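Long-range contacts in chitin oligosaccharide binding protein NagB2 (Paenibacillus sp. FPU-7, PDB 7EHU), which binds chitin oligosaccharides, namely N,N'-diacetylchitobiose and N,N',N''-triacetylchitotriose, and as a bacterial extracellular solute-binding protein probably hands them on for uptake: residues 44-49 with 350-355; 209-214 with 300-305. One frame throughout, in Å; residues are numbered along the deposited sequence.

Contact 1. Residues 44-49 with 350-355. With NAG (2-acetamido-2-deoxy-beta-D-glucopyranose), chain B.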
loop_
_atom_site.group_PDB
_atom_site.type_symbol
_atom_site.label_atom_id
_atom_site.label_comp_id
_atom_site.label_asym_id
_atom_site.label_seq_id
_atom_site.Cartn_x
_atom_site.Cartn_y
_atom_site.Cartn_z
ATOM N N LYS A 44 13.555 1.238 9.845
ATOM C CA LYS A 44 14.978 1.544 9.963
ATOM C C LYS A 44 15.832 0.668 9.049
ATOM O O LYS A 44 16.851 1.126 8.517
ATOM C CB LYS A 44 15.439 1.402 11.421
ATOM C CG LYS A 44 15.178 2.639 12.295
ATOM C CD LYS A 44 15.669 2.432 13.730
ATOM C CE LYS A 44 15.097 3.463 14.706
ATOM N NZ LYS A 44 15.115 4.848 14.167
ATOM N N ASN A 45 15.458 -0.604 8.867
ATOM C CA ASN A 45 16.265 -1.446 7.992
ATOM C C ASN A 45 16.135 -0.999 6.539
ATOM O O ASN A 45 17.113 -1.025 5.775
ATOM C CB ASN A 45 15.856 -2.914 8.132
ATOM C CG ASN A 45 16.308 -3.532 9.443
ATOM O OD1 ASN A 45 17.228 -3.055 10.099
ATOM N ND2 ASN A 45 15.650 -4.612 9.822
ATOM N N THR A 46 14.931 -0.579 6.146
ATOM C CA THR A 46 14.718 -0.069 4.793
ATOM C C THR A 46 15.540 1.184 4.561
ATOM O O THR A 46 16.153 1.344 3.496
ATOM C CB THR A 46 13.231 0.219 4.591
ATOM O OG1 THR A 46 12.487 -0.947 4.956
ATOM C CG2 THR A 46 12.918 0.548 3.136
ATOM N N LEU A 47 15.562 2.077 5.547
ATOM C CA LEU A 47 16.386 3.276 5.449
ATOM C C LEU A 47 17.869 2.930 5.368
ATOM O O LEU A 47 18.603 3.514 4.565
ATOM C CB LEU A 47 16.076 4.225 6.612
ATOM C CG LEU A 47 16.909 5.510 6.699
ATOM C CD1 LEU A 47 16.861 6.276 5.377
ATOM C CD2 LEU A 47 16.438 6.369 7.856
ATOM N N ALA A 48 18.333 1.984 6.180
ATOM C CA ALA A 48 19.753 1.648 6.157
ATOM C C ALA A 48 20.152 1.074 4.802
ATOM O O ALA A 48 21.242 1.351 4.293
ATOM C CB ALA A 48 20.069 0.662 7.286
ATOM N N LEU A 49 19.268 0.292 4.186
ATOM C CA LEU A 49 19.571 -0.250 2.862
ATOM C C LEU A 49 19.649 0.865 1.826
ATOM O O LEU A 49 20.554 0.883 0.978
ATOM C CB LEU A 49 18.495 -1.260 2.482
ATOM C CG LEU A 49 18.692 -2.066 1.210
ATOM C CD1 LEU A 49 20.005 -2.826 1.246
ATOM C CD2 LEU A 49 17.541 -3.019 1.012
ATOM N N GLY A 350 15.262 -11.008 2.419
ATOM C CA GLY A 350 15.866 -11.867 3.424
ATOM C C GLY A 350 15.751 -11.335 4.836
ATOM O O GLY A 350 15.607 -12.117 5.774
ATOM N N ARG A 351 15.814 -10.012 5.017
ATOM C CA ARG A 351 15.781 -9.400 6.344
ATOM C C ARG A 351 14.407 -8.882 6.749
ATOM O O ARG A 351 13.955 -9.110 7.875
ATOM C CB ARG A 351 16.777 -8.241 6.455
ATOM C CG ARG A 351 16.801 -7.603 7.858
ATOM C CD ARG A 351 17.781 -6.425 7.948
ATOM N NE ARG A 351 19.160 -6.864 8.173
ATOM C CZ ARG A 351 20.026 -6.286 9.004
ATOM N NH1 ARG A 351 19.685 -5.221 9.725
ATOM N NH2 ARG A 351 21.250 -6.780 9.111
ATOM N N ASP A 352 13.754 -8.138 5.877
ATOM C CA ASP A 352 12.516 -7.466 6.216
ATOM C C ASP A 352 11.325 -8.082 5.556
ATOM O O ASP A 352 10.228 -7.515 5.636
ATOM C CB ASP A 352 12.566 -6.006 5.839
ATOM C CG ASP A 352 12.934 -5.165 6.976
ATOM O OD1 ASP A 352 13.144 -5.705 8.101
ATOM O OD2 ASP A 352 12.927 -3.961 6.745
ATOM N N ASN A 353 11.512 -9.225 4.892
ATOM C CA ASN A 353 10.392 -9.889 4.276
ATOM C C ASN A 353 9.728 -8.956 3.286
ATOM O O ASN A 353 8.514 -9.022 3.096
ATOM C CB ASN A 353 9.404 -10.401 5.329
ATOM C CG ASN A 353 9.839 -11.736 5.909
ATOM O OD1 ASN A 353 9.581 -12.790 5.333
ATOM N ND2 ASN A 353 10.552 -11.690 7.004
ATOM N N ARG A 354 10.526 -8.064 2.679
ATOM C CA ARG A 354 10.002 -7.147 1.671
ATOM C C ARG A 354 9.889 -7.874 0.326
ATOM O O ARG A 354 10.820 -8.542 -0.123
ATOM C CB ARG A 354 10.856 -5.867 1.595
ATOM C CG ARG A 354 11.052 -5.125 2.966
ATOM C CD ARG A 354 11.169 -3.568 2.910
ATOM N NE ARG A 354 12.449 -3.138 2.320
ATOM C CZ ARG A 354 13.621 -3.129 2.957
ATOM N NH1 ARG A 354 13.753 -3.513 4.229
ATOM N NH2 ARG A 354 14.702 -2.760 2.302
ATOM N N VAL A 355 8.728 -7.746 -0.294
ATOM C CA VAL A 355 8.311 -8.498 -1.477
ATOM C C VAL A 355 8.980 -7.956 -2.734
ATOM O O VAL A 355 8.777 -6.780 -3.042
ATOM C CB VAL A 355 6.783 -8.360 -1.610
ATOM C CG1 VAL A 355 6.272 -8.901 -2.919
ATOM C CG2 VAL A 355 6.061 -8.996 -0.430
HETATM C C1 NAG B . 8.916 -0.770 5.323
HETATM C C2 NAG B . 7.640 -0.205 5.972
HETATM C C3 NAG B . 6.537 -0.024 4.937
HETATM C C4 NAG B . 7.050 0.608 3.647
HETATM C C5 NAG B . 8.366 -0.016 3.208
HETATM C C6 NAG B . 8.985 0.672 2.017
HETATM C C7 NAG B . 7.165 -0.854 8.318
HETATM C C8 NAG B . 6.653 -1.961 9.205
HETATM N N2 NAG B . 7.183 -1.119 7.007
HETATM O O1 NAG B . 9.953 -0.813 6.241
HETATM O O3 NAG B . 5.494 0.746 5.532
HETATM O O4 NAG B . 6.143 0.277 2.597
HETATM O O5 NAG B . 9.312 0.045 4.276
HETATM O O6 NAG B . 9.015 2.079 2.181
HETATM O O7 NAG B . 7.516 0.240 8.766
HETATM O O HOH W 1 12.698 -1.758 7.998
#

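Contact 2. Residues 209-214 with 300-305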
loop_
_atom_site.group_PDB
_atom_site.type_symbol
_atom_site.label_atom_id
_atom_site.label_comp_id
_atom_site.label_asym_id
_atom_site.label_seq_id
_atom_site.Cartn_x
_atom_site.Cartn_y
_atom_site.Cartn_z
ATOM N N VAL A 209 -14.907 -4.089 -3.331
ATOM C CA VAL A 209 -14.600 -4.972 -4.447
ATOM C C VAL A 209 -15.245 -6.333 -4.215
ATOM O O VAL A 209 -15.765 -6.954 -5.149
ATOM C CB VAL A 209 -13.079 -5.034 -4.703
ATOM C CG1 VAL A 209 -12.729 -6.160 -5.687
ATOM C CG2 VAL A 209 -12.557 -3.670 -5.195
ATOM N N ALA A 210 -15.260 -6.801 -2.963
ATOM C CA ALA A 210 -15.921 -8.069 -2.663
ATOM C C ALA A 210 -17.415 -8.005 -2.941
ATOM O O ALA A 210 -18.008 -9.006 -3.360
ATOM C CB ALA A 210 -15.690 -8.476 -1.205
ATOM N N THR A 211 -18.050 -6.853 -2.705
ATOM C CA THR A 211 -19.492 -6.747 -2.912
ATOM C C THR A 211 -19.865 -6.371 -4.339
ATOM O O THR A 211 -20.894 -6.830 -4.831
ATOM C CB THR A 211 -20.120 -5.734 -1.950
ATOM O OG1 THR A 211 -19.477 -4.470 -2.105
ATOM C CG2 THR A 211 -20.026 -6.190 -0.512
ATOM N N ALA A 212 -19.068 -5.540 -5.015
ATOM C CA ALA A 212 -19.440 -5.002 -6.316
ATOM C C ALA A 212 -18.616 -5.566 -7.464
ATOM O O ALA A 212 -19.024 -5.429 -8.619
ATOM C CB ALA A 212 -19.292 -3.476 -6.314
ATOM N N GLY A 213 -17.475 -6.191 -7.177
ATOM C CA GLY A 213 -16.576 -6.635 -8.211
ATOM C C GLY A 213 -15.535 -5.596 -8.567
ATOM O O GLY A 213 -15.699 -4.405 -8.288
ATOM N N PRO A 214 -14.442 -6.030 -9.206
ATOM C CA PRO A 214 -13.345 -5.087 -9.509
ATOM C C PRO A 214 -13.685 -4.056 -10.567
ATOM O O PRO A 214 -13.034 -3.009 -10.623
ATOM C CB PRO A 214 -12.209 -6.008 -9.977
ATOM C CG PRO A 214 -12.928 -7.210 -10.537
ATOM C CD PRO A 214 -14.150 -7.400 -9.668
ATOM N N PRO A 300 -12.322 -12.724 2.710
ATOM C CA PRO A 300 -13.210 -13.870 2.455
ATOM C C PRO A 300 -14.265 -13.599 1.386
ATOM O O PRO A 300 -14.621 -12.463 1.085
ATOM C CB PRO A 300 -13.886 -14.093 3.811
ATOM C CG PRO A 300 -13.874 -12.721 4.457
ATOM C CD PRO A 300 -12.560 -12.117 4.034
ATOM N N ASN A 301 -14.801 -14.680 0.837
ATOM C CA ASN A 301 -15.755 -14.600 -0.271
ATOM C C ASN A 301 -17.157 -14.230 0.212
ATOM O O ASN A 301 -17.745 -14.918 1.062
ATOM C CB ASN A 301 -15.777 -15.925 -1.036
ATOM C CG ASN A 301 -14.488 -16.200 -1.797
ATOM O OD1 ASN A 301 -13.735 -15.281 -2.122
ATOM N ND2 ASN A 301 -14.204 -17.465 -2.036
ATOM N N ILE A 302 -17.696 -13.143 -0.348
ATOM C CA ILE A 302 -19.068 -12.719 -0.081
ATOM C C ILE A 302 -20.057 -13.356 -1.045
ATOM O O ILE A 302 -21.240 -13.481 -0.702
ATOM C CB ILE A 302 -19.167 -11.180 -0.097
ATOM C CG1 ILE A 302 -18.565 -10.610 1.191
ATOM C CG2 ILE A 302 -20.623 -10.693 -0.269
ATOM C CD1 ILE A 302 -18.407 -9.110 1.211
ATOM N N GLY A 303 -19.607 -13.770 -2.229
ATOM C CA GLY A 303 -20.461 -14.342 -3.251
ATOM C C GLY A 303 -20.668 -13.339 -4.365
ATOM O O GLY A 303 -21.237 -12.268 -4.126
ATOM N N GLY A 304 -20.209 -13.646 -5.574
ATOM C CA GLY A 304 -20.333 -12.710 -6.673
ATOM C C GLY A 304 -19.024 -12.489 -7.417
ATOM O O GLY A 304 -18.067 -13.263 -7.287
ATOM N N LYS A 305 -18.991 -11.388 -8.186
ATOM C CA LYS A 305 -17.860 -11.082 -9.063
ATOM C C LYS A 305 -16.592 -10.710 -8.309
ATOM O O LYS A 305 -15.514 -10.685 -8.915
ATOM C CB LYS A 305 -18.200 -9.925 -10.011
ATOM C CG LYS A 305 -18.911 -10.326 -11.302
ATOM C CD LYS A 305 -19.499 -9.106 -12.013
ATOM C CE LYS A 305 -20.240 -9.494 -13.300
ATOM N NZ LYS A 305 -19.344 -9.564 -14.501
HETATM O O HOH W 2 -16.334 -11.699 -2.534
HETATM O O HOH W 3 -20.951 -8.975 -6.888
#

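Contact 1. Residues 44-49 with 350-355
Asn45 uses both branches of its amide against residues 350-355. ND2 donates to Asp352 OD1 over 3.2 Å in a nearly straight bond (176°); the acceptor lies in the amide plane, while the donor reaches the carboxylate from above its plane. The other branch, Asn45 OD1, takes a weak bond from Arg351 NH1 at 3.3 Å, meeting the guanidinium at its edge with the two planes 77° apart. A leucine in place of Asn45 would probably leave Asp352 OD1 without this donor and the Arg351 guanidinium freer to turn.

Bonds to sugar and solvent centre on Thr46, a residue of the glycan pocket. Its OG1 shares a hydrogen bond with NAG O1 at 2.8 Å, and a water accepts from Thr46 N at 3.1 Å and donates to Asp352 OD2, tying this second-shell carboxylate to the sugar-binding residue.

In van der Waals contact, in one of two modelled conformers, the Arg354 guanidinium lies with its centre under Thr46 CB, 3.7 Å from the plane; NH1 forms a salt bridge with Asp352 OD2. Through Leu49 on Ile344, Glu347 and Ala348, helix 44-60 docks against helix 342-352 and the turn that follows it. Asp352 touches Ser280 of helix 279-283.

Contact 2. Residues 209-214 with 300-305
Ile302, Ala210 and Lys305 carry this contact, in which the C-terminal end of helix 197-212 meets the loop between strands 294-297 and 309-320 of a solute-binding-protein fold. No direct hydrogen bond crosses it; side-chain carbons and water do the joining.

Ile302 makes the apolar part. CG1 stands anti to the carbonyl carbon and the chain runs on extended (chi2 171°), which carries CD1 to the helix. There CD1 touches Ala210 CB at 3.7 Å and Thr211 CG2 at 3.8 Å. The Thr211 hydroxyl is engaged on Ala231 O and on Leu207 O of its own helix, and its methyl is the branch that meets Ile302. Trp170 of helix 170-182 and Arg238 of helix 230-244 also touch Ile302.

Ala210 contributes its carbonyl as well as its methyl: a water that accepts from Ile302 N at 3.0 Å lies within reach of Ala210 O. A second water donates to Thr211 O at 3.0 Å and accepts weakly from Lys305 N, so this carbonyl of the last helical turn meets a loop N-H through solvent.

Lys305 starts toward the helix end, but its amine leads away, the side chain touching Glu215. Its CB lies 4.1 Å from Gly213 CA, where the backbone leaves the helix with positive phi. A CB on Gly213 would probably crowd Lys305 CB, at about 3.1 Å, and the carbonyl O of Ala212 as well. Just beyond the turn, Pro214 CD rests 3.6 Å from Lys305 O.

From the N terminus the chain runs through strand 30-36 into helix 44-60, whose first turns supply one half of contact 1. The loop that contact 1 closes spans 300 residues and ends only at residues 350-355. Contact 2 is nested wholly inside it: helix 197-212 and the turn after it supply residues 209-214, and 85 residues later the loop 300-305 returns to them, so the two closures do not cross. They lie on opposite sides of the chain's centre, their centres 33 Å apart. Contact 1 joins the start of one helix to the end of another and the loop after it, beside the bound sugar; contact 2 ties a helix end to a loop linking two strands that both pair with strand 138-154.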